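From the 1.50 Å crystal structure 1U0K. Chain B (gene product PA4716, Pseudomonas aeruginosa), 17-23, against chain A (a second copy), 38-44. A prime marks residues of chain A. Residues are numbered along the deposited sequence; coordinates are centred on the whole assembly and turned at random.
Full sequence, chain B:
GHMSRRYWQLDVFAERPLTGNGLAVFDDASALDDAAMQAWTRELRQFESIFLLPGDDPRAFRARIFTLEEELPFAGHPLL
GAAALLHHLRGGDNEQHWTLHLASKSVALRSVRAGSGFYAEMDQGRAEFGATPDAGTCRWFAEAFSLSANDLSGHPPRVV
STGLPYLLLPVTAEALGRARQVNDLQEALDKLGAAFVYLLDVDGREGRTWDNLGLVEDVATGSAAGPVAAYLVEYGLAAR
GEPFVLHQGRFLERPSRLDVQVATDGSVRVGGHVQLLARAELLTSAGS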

# COMPACT_ATOMS: atom_id res chain seq x y z
N PRO B 17 -8.85 -2.09 -16.38
CA PRO B 17 -8.20 -1.20 -15.41
C PRO B 17 -8.64 -1.46 -13.97
O PRO B 17 -9.75 -1.93 -13.72
CB PRO B 17 -8.65 0.20 -15.86
CG PRO B 17 -9.02 0.02 -17.29
CD PRO B 17 -9.61 -1.34 -17.39
N LEU B 18 -7.77 -1.13 -13.02
CA LEU B 18 -8.05 -1.22 -11.59
C LEU B 18 -8.11 -2.65 -11.05
O LEU B 18 -8.68 -2.91 -9.97
CB LEU B 18 -9.30 -0.41 -11.22
CG LEU B 18 -9.32 1.04 -11.72
CD1 LEU B 18 -10.69 1.65 -11.46
CD2 LEU B 18 -8.24 1.87 -11.09
N THR B 19 -7.48 -3.57 -11.76
CA THR B 19 -7.20 -4.89 -11.23
C THR B 19 -5.79 -5.29 -11.67
O THR B 19 -5.08 -4.49 -12.28
CB THR B 19 -8.28 -5.90 -11.64
OG1 THR B 19 -8.14 -7.10 -10.86
CG2 THR B 19 -8.15 -6.29 -13.09
N GLY B 20 -5.36 -6.50 -11.34
CA GLY B 20 -3.99 -6.91 -11.62
C GLY B 20 -3.03 -6.16 -10.72
O GLY B 20 -3.43 -5.52 -9.77
N ASN B 21 -1.75 -6.25 -11.05
CA ASN B 21 -0.71 -5.69 -10.20
C ASN B 21 -0.36 -4.26 -10.63
O ASN B 21 0.20 -4.04 -11.71
CB ASN B 21 0.53 -6.59 -10.22
CG ASN B 21 1.33 -6.51 -8.94
OD1 ASN B 21 1.23 -5.55 -8.19
ND2 ASN B 21 2.12 -7.54 -8.68
N GLY B 22 -0.73 -3.30 -9.80
CA GLY B 22 -0.40 -1.91 -10.05
C GLY B 22 1.10 -1.69 -9.99
O GLY B 22 1.80 -2.29 -9.19
N LEU B 23 1.56 -0.79 -10.84
CA LEU B 23 2.99 -0.59 -11.08
C LEU B 23 3.25 0.85 -11.48
O LEU B 23 2.55 1.37 -12.33
CB LEU B 23 3.44 -1.50 -12.22
CG LEU B 23 4.86 -1.33 -12.76
CD1 LEU B 23 5.88 -1.95 -11.82
CD2 LEU B 23 4.97 -1.93 -14.16
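Chain A (38-44) QAWTREL

Residues 38-44 of chain A form part of a helix that begins earlier in the chain, with helical phi/psi throughout and the expected i to i+4 bonds, among them Glu43′ N to Ala39′ O at 2.9 Å. The helix lies over the loop of chain B that leads into the strand at Asn21 and runs in the same general sense. The nearest CA atoms are those of Leu18 and Glu43′, 6.0 Å apart.

The apolar contact centres on Leu18, which adopts a positive phi (72°) and an mt rotamer. Its CA-to-CB bond points sideways, but the end of the side chain comes nearer the helix: Leu18 CD1 lies 4.0 Å from Ala39′ CB, and Leu18 CD2 lies 3.7 Å from Trp40′ CD2. Leu18 CD2 sits over one face of the indole, 3.8 Å from the centroid of the Trp40′ six-membered ring and 13° off its normal, a CH-pi contact.

The CA-to-CB bond of Glu43′, one turn on from Ala39′, points toward the chain B stretch. Glu43′ OE2 is 3.4 Å from Leu18 CA and Glu43′ OE1 is 4.2 Å from Gly22 CA; both oxygens are hydrogen-bonded elsewhere in the structure.

No direct hydrogen bond joins the two stretches. One water donates to Leu18 O (2.8 Å) and to Ala39′ O (2.9 Å), bridging the two backbones.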

# COMPACT_ATOMS: atom_id res chain seq x y z
N GLN A 38 -13.53 3.18 -4.36
CA GLN A 38 -12.84 2.15 -3.61
C GLN A 38 -11.75 1.49 -4.45
O GLN A 38 -10.67 1.20 -3.93
CB GLN A 38 -13.81 1.09 -3.06
CG GLN A 38 -13.14 0.02 -2.21
CD GLN A 38 -12.54 0.55 -0.93
OE1 GLN A 38 -11.34 0.89 -0.88
NE2 GLN A 38 -13.35 0.65 0.10
N ALA A 39 -12.03 1.26 -5.72
CA ALA A 39 -11.08 0.60 -6.61
C ALA A 39 -9.86 1.50 -6.86
O ALA A 39 -8.74 1.00 -6.90
CB ALA A 39 -11.73 0.20 -7.91
N TRP A 40 -10.07 2.80 -7.03
CA TRP A 40 -8.97 3.76 -7.22
C TRP A 40 -8.13 3.87 -5.95
O TRP A 40 -6.91 4.03 -6.02
CB TRP A 40 -9.48 5.15 -7.66
CG TRP A 40 -9.55 5.32 -9.11
CD1 TRP A 40 -10.66 5.37 -9.89
CD2 TRP A 40 -8.44 5.42 -10.00
NE1 TRP A 40 -10.31 5.53 -11.21
CE2 TRP A 40 -8.95 5.56 -11.30
CE3 TRP A 40 -7.05 5.44 -9.83
CZ2 TRP A 40 -8.12 5.71 -12.42
CZ3 TRP A 40 -6.23 5.57 -10.94
CH2 TRP A 40 -6.77 5.70 -12.22
N THR A 41 -8.77 3.78 -4.79
CA THR A 41 -8.04 3.82 -3.52
C THR A 41 -7.07 2.62 -3.47
O THR A 41 -5.91 2.76 -3.08
CB THR A 41 -9.04 3.80 -2.35
OG1 THR A 41 -9.87 4.98 -2.42
CG2 THR A 41 -8.32 3.91 -1.02
N ARG A 42 -7.55 1.45 -3.87
CA ARG A 42 -6.73 0.24 -3.90
C ARG A 42 -5.65 0.33 -4.97
O ARG A 42 -4.55 -0.21 -4.80
CB ARG A 42 -7.61 -0.99 -4.10
CG ARG A 42 -8.36 -1.34 -2.84
CD ARG A 42 -9.54 -2.26 -3.04
NE ARG A 42 -10.20 -2.47 -1.76
CZ ARG A 42 -11.38 -3.05 -1.60
NH1 ARG A 42 -12.06 -3.51 -2.64
NH2 ARG A 42 -11.88 -3.18 -0.38
N GLU A 43 -5.94 1.02 -6.06
CA GLU A 43 -4.96 1.25 -7.12
C GLU A 43 -3.77 2.05 -6.61
O GLU A 43 -2.62 1.67 -6.83
CB GLU A 43 -5.60 2.00 -8.29
CG GLU A 43 -4.71 2.16 -9.50
CD GLU A 43 -4.44 0.87 -10.22
OE1 GLU A 43 -3.44 0.83 -10.96
OE2 GLU A 43 -5.23 -0.09 -10.10
N LEU A 44 -4.03 3.16 -5.92
CA LEU A 44 -2.97 4.08 -5.56
C LEU A 44 -2.23 3.69 -4.28
O LEU A 44 -1.11 4.14 -4.06
CB LEU A 44 -3.53 5.50 -5.47
CG LEU A 44 -4.10 6.02 -6.79
CD1 LEU A 44 -4.50 7.47 -6.65
CD2 LEU A 44 -3.10 5.81 -7.94
O HOH W 1 -8.66 -1.88 -7.34